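Local coordinates for mandelate racemase / muconate lactonizing enzyme, C-terminal domain protein (Pseudovibrio sp. JE062, PDB 4JHM) that is of unknown function but has the two-domain build of the enolase superfamily, an alpha+beta capping domain joined to a modified TIM barrel, at residues G277-L282 with L311-A316; A223-S226 with K231-Q234; L70-P75 with R95-G100. All coordinates share one frame; numbering follows the deposited sequence.

Contact 1 of 3, residues G277-L282 with L311-A316; sequences GGITQL and LHVALA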
loop_
_atom_site.group_PDB
_atom_site.type_symbol
_atom_site.label_atom_id
_atom_site.label_comp_id
_atom_site.label_asym_id
_atom_site.label_seq_id
_atom_site.Cartn_x
_atom_site.Cartn_y
_atom_site.Cartn_z
ATOM N N GLY A 277 10.103 -27.601 15.609
ATOM C CA GLY A 277 9.030 -28.418 16.167
ATOM C C GLY A 277 8.941 -29.826 15.605
ATOM O O GLY A 277 7.942 -30.515 15.810
ATOM N N GLY A 278 9.979 -30.251 14.889
ATOM C CA GLY A 278 10.052 -31.613 14.373
ATOM C C GLY A 278 9.545 -31.779 12.952
ATOM O O GLY A 278 9.179 -30.812 12.286
ATOM N N ILE A 279 9.531 -33.029 12.500
ATOM C CA ILE A 279 9.078 -33.398 11.164
ATOM C C ILE A 279 7.714 -32.791 10.858
ATOM O O ILE A 279 7.503 -32.206 9.797
ATOM C CB ILE A 279 8.965 -34.933 11.042
ATOM C CG1 ILE A 279 10.305 -35.609 11.358
ATOM C CG2 ILE A 279 8.500 -35.336 9.652
ATOM C CD1 ILE A 279 11.375 -35.406 10.305
ATOM N N THR A 280 6.790 -32.948 11.797
ATOM C CA THR A 280 5.433 -32.438 11.660
ATOM C C THR A 280 5.377 -31.012 11.117
ATOM O O THR A 280 4.518 -30.688 10.299
ATOM C CB THR A 280 4.725 -32.457 13.024
ATOM O OG1 THR A 280 4.351 -33.803 13.352
ATOM C CG2 THR A 280 3.490 -31.560 13.019
ATOM N N GLN A 281 6.288 -30.162 11.575
ATOM C CA GLN A 281 6.241 -28.748 11.243
ATOM C C GLN A 281 7.089 -28.419 10.024
ATOM O O GLN A 281 6.667 -27.649 9.161
ATOM C CB GLN A 281 6.703 -27.914 12.438
ATOM C CG GLN A 281 5.832 -28.083 13.675
ATOM C CD GLN A 281 4.439 -27.518 13.485
ATOM O OE1 GLN A 281 3.475 -28.257 13.316
ATOM N NE2 GLN A 281 4.332 -26.198 13.489
ATOM N N LEU A 282 8.291 -28.981 9.954
ATOM C CA LEU A 282 9.155 -28.725 8.812
ATOM C C LEU A 282 8.345 -29.028 7.577
ATOM O O LEU A 282 8.180 -28.184 6.699
ATOM C CB LEU A 282 10.397 -29.612 8.837
ATOM C CG LEU A 282 11.345 -29.404 7.650
ATOM C CD1 LEU A 282 11.940 -28.002 7.675
ATOM C CD2 LEU A 282 12.454 -30.443 7.651
ATOM N N LEU A 311 16.928 -34.610 5.946
ATOM C CA LEU A 311 17.134 -35.233 4.648
ATOM C C LEU A 311 15.848 -35.904 4.172
ATOM O O LEU A 311 15.497 -35.837 2.990
ATOM C CB LEU A 311 18.274 -36.252 4.714
ATOM C CG LEU A 311 18.438 -37.151 3.483
ATOM C CD1 LEU A 311 18.632 -36.338 2.212
ATOM C CD2 LEU A 311 19.603 -38.106 3.676
ATOM N N HIS A 312 15.144 -36.546 5.097
ATOM C CA HIS A 312 13.944 -37.288 4.749
ATOM C C HIS A 312 12.855 -36.367 4.223
ATOM O O HIS A 312 12.252 -36.616 3.180
ATOM C CB HIS A 312 13.435 -38.075 5.957
ATOM C CG HIS A 312 14.068 -39.422 6.098
ATOM N ND1 HIS A 312 13.745 -40.479 5.277
ATOM C CD2 HIS A 312 15.009 -39.881 6.954
ATOM C CE1 HIS A 312 14.458 -41.535 5.625
ATOM N NE2 HIS A 312 15.233 -41.199 6.639
ATOM N N VAL A 313 12.608 -35.294 4.953
ATOM C CA VAL A 313 11.599 -34.340 4.549
ATOM C C VAL A 313 11.946 -33.776 3.171
ATOM O O VAL A 313 11.072 -33.626 2.323
ATOM C CB VAL A 313 11.468 -33.212 5.589
ATOM C CG1 VAL A 313 10.365 -32.244 5.195
ATOM C CG2 VAL A 313 11.193 -33.803 6.963
ATOM N N ALA A 314 13.225 -33.488 2.942
ATOM C CA ALA A 314 13.665 -32.917 1.666
ATOM C C ALA A 314 13.489 -33.906 0.510
ATOM O O ALA A 314 13.309 -33.502 -0.636
ATOM C CB ALA A 314 15.113 -32.450 1.755
ATOM N N LEU A 315 13.540 -35.198 0.810
ATOM C CA LEU A 315 13.344 -36.222 -0.219
ATOM C C LEU A 315 11.863 -36.406 -0.559
ATOM O O LEU A 315 11.522 -36.918 -1.625
ATOM C CB LEU A 315 13.961 -37.553 0.220
ATOM C CG LEU A 315 15.425 -37.781 -0.179
ATOM C CD1 LEU A 315 16.248 -36.503 -0.158
ATOM C CD2 LEU A 315 16.054 -38.821 0.728
ATOM N N ALA A 316 10.989 -35.968 0.342
ATOM C CA ALA A 316 9.551 -36.105 0.147
ATOM C C ALA A 316 8.976 -34.991 -0.729
ATOM O O ALA A 316 7.881 -35.124 -1.265
ATOM C CB ALA A 316 8.848 -36.132 1.495
#
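Val-313 meets Ile-279 and Leu-282 through branched aliphatic groups, and with no ring or amide in the touching set there are no faces or edges to match. The imidazole of His-312, next to Val-313, is engaged outside this pair, through ND1 with Tyr-124 N and through NE2 with Leu-356 O. The contact joins helix 279-291 to helix 304-316 in the barrel domain. Val-313 touches both residues with different parts of its side chain. Its CG2 lies 3.7 Å from CD1 of Ile-279, as the two side chains run past each other in opposite senses. Its CB is 3.6 Å from CD2 of Leu-282, and that same methyl also reaches both branches of Val-313. Leu-282 delivers it by holding CG trans to the backbone N (chi1 179°). Gly-278 precedes helix 279-291 at its N-cap position, its O accepting from Gln-281 N at 3.0 Å and from Leu-282 N at 3.1 Å. Ile-279 also touches Ile-109 and Trp-112 of helix 100-119. No hydrogen bond crosses between the segments, so the interface probably rests on dispersion and the exclusion of water, its fit set by the shapes of three buried side chains.

Contact 2 of 3, residues A223-S226 with K231-Q234; sequences APVS and KTYQ
Tyr-233 reaches from its helix to the loop 223-226, where Pro-224 brings CG over its ring. The proline CG is 4.2 Å from the ring centroid and 29° off the normal, an off-centre CH-pi contact made toward the CE1 and CZ side. The next proline carbon, CD, sits 3.6 Å from Tyr-233 CZ and 3.3 Å from Tyr-233 OH, which Ala-223 CA also approaches. At the ring edge, close to its plane, the backbone O of Ser-226 approaches CE2 to 3.5 Å, so that loop atoms meet the tyrosine from two directions. Beside this, Val-225 packs its CG2 against Thr-232 CG2 at 3.7 Å and, less closely, against Tyr-233 CE2 at 4.1 Å. The valine's CG2 occupies the crowded position between its own N and carbonyl carbon, and thereby faces the helix. In the second shell, the hydroxyl of Thr-232 is hydrogen-bonded to Asp-229 OD2, while Ser-226 OG pairs with Tyr-228 N; both bonds tie the connecting loop to the two segments. Thr-197 OG1 in turn holds Ala-223 O. The arrangement is a beta-alpha connection of the barrel: strand 220-222 runs out into this loop, and helix 230-239 folds back against it. Ala-206 of helix 203-215 touches Pro-224 and Val-225, and Ile-244 of the adjacent strand 243-245 touches both Pro-224 and Tyr-233.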
loop_
_atom_site.group_PDB
_atom_site.type_symbol
_atom_site.label_atom_id
_atom_site.label_comp_id
_atom_site.label_asym_id
_atom_site.label_seq_id
_atom_site.Cartn_x
_atom_site.Cartn_y
_atom_site.Cartn_z
ATOM N N ALA A 223 21.938 -15.439 6.036
ATOM C CA ALA A 223 22.020 -14.701 7.290
ATOM C C ALA A 223 22.899 -13.459 7.152
ATOM O O ALA A 223 23.917 -13.341 7.831
ATOM C CB ALA A 223 22.559 -15.604 8.389
ATOM N N PRO A 224 22.513 -12.534 6.262
ATOM C CA PRO A 224 23.293 -11.315 6.063
ATOM C C PRO A 224 23.326 -10.462 7.321
ATOM O O PRO A 224 24.395 -10.018 7.736
ATOM C CB PRO A 224 22.554 -10.593 4.932
ATOM C CG PRO A 224 21.182 -11.189 4.899
ATOM C CD PRO A 224 21.331 -12.597 5.387
ATOM N N VAL A 225 22.161 -10.256 7.926
ATOM C CA VAL A 225 22.041 -9.489 9.164
ATOM C C VAL A 225 21.078 -10.187 10.134
ATOM O O VAL A 225 20.662 -11.331 9.905
ATOM C CB VAL A 225 21.561 -8.054 8.882
ATOM C CG1 VAL A 225 22.635 -7.274 8.146
ATOM C CG2 VAL A 225 20.281 -8.058 8.068
ATOM N N SER A 226 20.738 -9.509 11.224
ATOM C CA SER A 226 19.784 -10.053 12.177
ATOM C C SER A 226 18.498 -10.425 11.465
ATOM O O SER A 226 17.955 -9.626 10.708
ATOM C CB SER A 226 19.467 -9.030 13.258
ATOM O OG SER A 226 18.296 -9.400 13.962
ATOM N N LYS A 231 13.011 -5.027 7.249
ATOM C CA LYS A 231 13.193 -4.052 6.168
ATOM C C LYS A 231 14.507 -4.240 5.383
ATOM O O LYS A 231 14.533 -4.064 4.160
ATOM C CB LYS A 231 13.100 -2.620 6.712
ATOM C CG LYS A 231 11.698 -2.023 6.691
ATOM C CD LYS A 231 11.505 -1.039 7.835
ATOM C CE LYS A 231 10.521 0.069 7.490
ATOM N NZ LYS A 231 11.180 1.210 6.785
ATOM N N THR A 232 15.586 -4.598 6.073
ATOM C CA THR A 232 16.872 -4.791 5.412
ATOM C C THR A 232 16.831 -6.001 4.493
ATOM O O THR A 232 17.272 -5.932 3.336
ATOM C CB THR A 232 18.012 -4.966 6.424
ATOM O OG1 THR A 232 18.192 -3.747 7.154
ATOM C CG2 THR A 232 19.307 -5.309 5.722
ATOM N N TYR A 233 16.309 -7.110 5.011
ATOM C CA TYR A 233 16.099 -8.304 4.201
ATOM C C TYR A 233 15.250 -7.974 2.963
ATOM O O TYR A 233 15.578 -8.375 1.846
ATOM C CB TYR A 233 15.412 -9.386 5.024
ATOM C CG TYR A 233 16.343 -10.380 5.682
ATOM C CD1 TYR A 233 16.769 -11.508 4.999
ATOM C CD2 TYR A 233 16.770 -10.212 6.994
ATOM C CE1 TYR A 233 17.611 -12.430 5.588
ATOM C CE2 TYR A 233 17.611 -11.135 7.594
ATOM C CZ TYR A 233 18.028 -12.245 6.883
ATOM O OH TYR A 233 18.865 -13.180 7.456
ATOM N N GLN A 234 14.163 -7.238 3.166
ATOM C CA GLN A 234 13.298 -6.826 2.065
ATOM C C GLN A 234 14.082 -6.094 0.983
ATOM O O GLN A 234 13.842 -6.295 -0.212
ATOM C CB GLN A 234 12.166 -5.930 2.570
ATOM C CG GLN A 234 11.083 -6.685 3.325
ATOM C CD GLN A 234 9.942 -5.788 3.768
ATOM O OE1 GLN A 234 10.162 -4.760 4.398
ATOM N NE2 GLN A 234 8.716 -6.180 3.446
#

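Contact 3 of 3, residues L70-P75 with R95-G100; sequences LRTIVP and RCTWGG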
loop_
_atom_site.group_PDB
_atom_site.type_symbol
_atom_site.label_atom_id
_atom_site.label_comp_id
_atom_site.label_asym_id
_atom_site.label_seq_id
_atom_site.Cartn_x
_atom_site.Cartn_y
_atom_site.Cartn_z
ATOM N N LEU A 70 13.759 -31.106 28.440
ATOM C CA LEU A 70 13.096 -32.348 28.068
ATOM C C LEU A 70 12.612 -33.111 29.291
ATOM O O LEU A 70 11.566 -33.761 29.254
ATOM C CB LEU A 70 14.048 -33.226 27.253
ATOM C CG LEU A 70 14.065 -32.938 25.751
ATOM C CD1 LEU A 70 15.394 -33.339 25.131
ATOM C CD2 LEU A 70 12.909 -33.652 25.066
ATOM N N ARG A 71 13.376 -33.032 30.375
ATOM C CA ARG A 71 13.016 -33.717 31.612
ATOM C C ARG A 71 11.624 -33.327 32.099
ATOM O O ARG A 71 10.878 -34.165 32.593
ATOM C CB ARG A 71 14.030 -33.402 32.713
ATOM C CG ARG A 71 13.667 -33.993 34.068
ATOM C CD ARG A 71 14.760 -33.744 35.094
ATOM N NE ARG A 71 14.764 -34.757 36.145
ATOM C CZ ARG A 71 14.181 -34.616 37.330
ATOM N NH1 ARG A 71 13.542 -33.494 37.636
ATOM N NH2 ARG A 71 14.244 -35.603 38.218
ATOM N N THR A 72 11.288 -32.047 31.967
ATOM C CA THR A 72 10.038 -31.526 32.499
ATOM C C THR A 72 8.867 -31.811 31.562
ATOM O O THR A 72 7.706 -31.729 31.962
ATOM C CB THR A 72 10.140 -30.009 32.763
ATOM O OG1 THR A 72 10.320 -29.304 31.530
ATOM C CG2 THR A 72 11.311 -29.710 33.681
ATOM N N ILE A 73 9.179 -32.158 30.319
ATOM C CA ILE A 73 8.163 -32.367 29.294
ATOM C C ILE A 73 7.695 -33.818 29.218
ATOM O O ILE A 73 6.494 -34.090 29.168
ATOM C CB ILE A 73 8.707 -31.987 27.907
ATOM C CG1 ILE A 73 8.899 -30.474 27.802
ATOM C CG2 ILE A 73 7.764 -32.468 26.817
ATOM C CD1 ILE A 73 9.616 -30.044 26.541
ATOM N N VAL A 74 8.655 -34.739 29.229
ATOM C CA VAL A 74 8.415 -36.125 28.820
ATOM C C VAL A 74 7.671 -37.037 29.806
ATOM O O VAL A 74 7.153 -38.073 29.394
ATOM C CB VAL A 74 9.735 -36.825 28.428
ATOM C CG1 VAL A 74 10.395 -36.105 27.263
ATOM C CG2 VAL A 74 10.678 -36.911 29.616
ATOM N N PRO A 75 7.614 -36.678 31.098
ATOM C CA PRO A 75 6.885 -37.581 31.993
ATOM C C PRO A 75 5.440 -37.818 31.545
ATOM O O PRO A 75 4.892 -38.898 31.768
ATOM C CB PRO A 75 6.918 -36.849 33.339
ATOM C CG PRO A 75 8.114 -35.967 33.264
ATOM C CD PRO A 75 8.198 -35.539 31.825
ATOM N N ARG A 95 3.076 -27.534 26.300
ATOM C CA ARG A 95 4.025 -27.769 27.389
ATOM C C ARG A 95 4.859 -26.520 27.664
ATOM O O ARG A 95 5.632 -26.088 26.813
ATOM C CB ARG A 95 4.979 -28.916 27.045
ATOM C CG ARG A 95 4.345 -30.283 26.836
ATOM C CD ARG A 95 3.387 -30.657 27.950
ATOM N NE ARG A 95 2.009 -30.484 27.513
ATOM C CZ ARG A 95 0.962 -30.439 28.323
ATOM N NH1 ARG A 95 1.128 -30.550 29.633
ATOM N NH2 ARG A 95 -0.255 -30.280 27.818
ATOM N N CYS A 96 4.716 -25.950 28.856
ATOM C CA CYS A 96 5.473 -24.761 29.226
ATOM C C CYS A 96 6.919 -25.120 29.575
ATOM O O CYS A 96 7.163 -25.926 30.472
ATOM C CB CYS A 96 4.806 -24.055 30.410
ATOM S SG CYS A 96 3.127 -23.457 30.081
ATOM N N THR A 97 7.868 -24.523 28.854
ATOM C CA THR A 97 9.299 -24.714 29.111
ATOM C C THR A 97 10.108 -23.768 28.241
ATOM O O THR A 97 9.884 -23.691 27.035
ATOM C CB THR A 97 9.766 -26.151 28.795
ATOM O OG1 THR A 97 11.189 -26.234 28.928
ATOM C CG2 THR A 97 9.389 -26.540 27.378
ATOM N N TRP A 98 11.061 -23.066 28.845
ATOM C CA TRP A 98 11.891 -22.103 28.109
ATOM C C TRP A 98 12.784 -22.751 27.056
ATOM O O TRP A 98 13.435 -22.050 26.288
ATOM C CB TRP A 98 12.759 -21.281 29.067
ATOM C CG TRP A 98 11.988 -20.256 29.819
ATOM C CD1 TRP A 98 11.813 -20.188 31.168
ATOM C CD2 TRP A 98 11.270 -19.155 29.261
ATOM N NE1 TRP A 98 11.030 -19.103 31.487
ATOM C CE2 TRP A 98 10.682 -18.453 30.333
ATOM C CE3 TRP A 98 11.065 -18.694 27.954
ATOM C CZ2 TRP A 98 9.903 -17.315 30.141
ATOM C CZ3 TRP A 98 10.290 -17.569 27.764
ATOM C CH2 TRP A 98 9.716 -16.892 28.853
ATOM N N GLY A 99 12.827 -24.080 27.029
ATOM C CA GLY A 99 13.534 -24.791 25.970
ATOM C C GLY A 99 12.886 -24.534 24.621
ATOM O O GLY A 99 13.566 -24.385 23.604
ATOM N N GLY A 100 11.560 -24.491 24.611
ATOM C CA GLY A 100 10.812 -24.194 23.397
ATOM C C GLY A 100 10.796 -25.306 22.364
ATOM O O GLY A 100 10.863 -26.490 22.697
#
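Ile-73 meets Thr-97 because its chain is extended beyond CB: with chi2 at 172°, CD1 stretches out to the threonine methyl, 3.6 Å from Thr-97 CG2. Thr-97 answers with OG1 trans to its backbone N (chi1 174°), an orientation that presents CG2 to the isoleucine and leaves OG1 to meet Ser-69 OG and Gly-99 N. The setting is the N-terminal capping domain of the enolase fold, where residues of helix 65-73 pack on the loop that precedes helix 100-119. The other branch of Ile-73, CG2, rests 4.1 Å from Arg-95 CG, so one side chain spans two residues of the loop. Only the aliphatic start of Arg-95 belongs to this contact. Its chain bends at chi2 and chi3 and carries the guanidinium away, to a salt bridge between NH1 and OE2 of Glu-59 of a neighbouring subunit, while NE is hydrogen-bonded to Trp-91 O. Ser-69, one turn back on the helix, links the two threonines: its O pairs with Thr-72 OG1 and its OG with Thr-97 OG1. The threonine hydroxyls themselves stay 4.1 Å apart, OG1 to OG1, too far for a direct bond. Thr-97 to Gly-100 forms a type I beta turn, closed by Gly-100 N to Thr-97 O at 3.1 Å, and Thr-97 OG1 also accepts a weak capping bond, 3.3 Å from Gly-99 N, ahead of helix 100-119.

All three contacts are buried and none is bridged by a direct hydrogen bond. Contact 1 is the deepest, its centre about 10 Å from the centre of the chain, and joins two barrel helices through aliphatic groups alone. Contacts 2 and 3 have their centres about 20 and 21 Å from it, each pairing a helix with a loop, and there polar groups find partners in neighbouring subunits. Contact 2 adds an aromatic ring; contact 3 adds a threonine methyl and an arginine stem, with the threonine hydroxyls bonded to Ser-69. Helix 100-119 connects contacts 1 and 3, whose nearest atoms are about 7 Å apart: Ile-109 touches Ile-279, and Ile-107 touches Ile-73. Contact 2 stands apart.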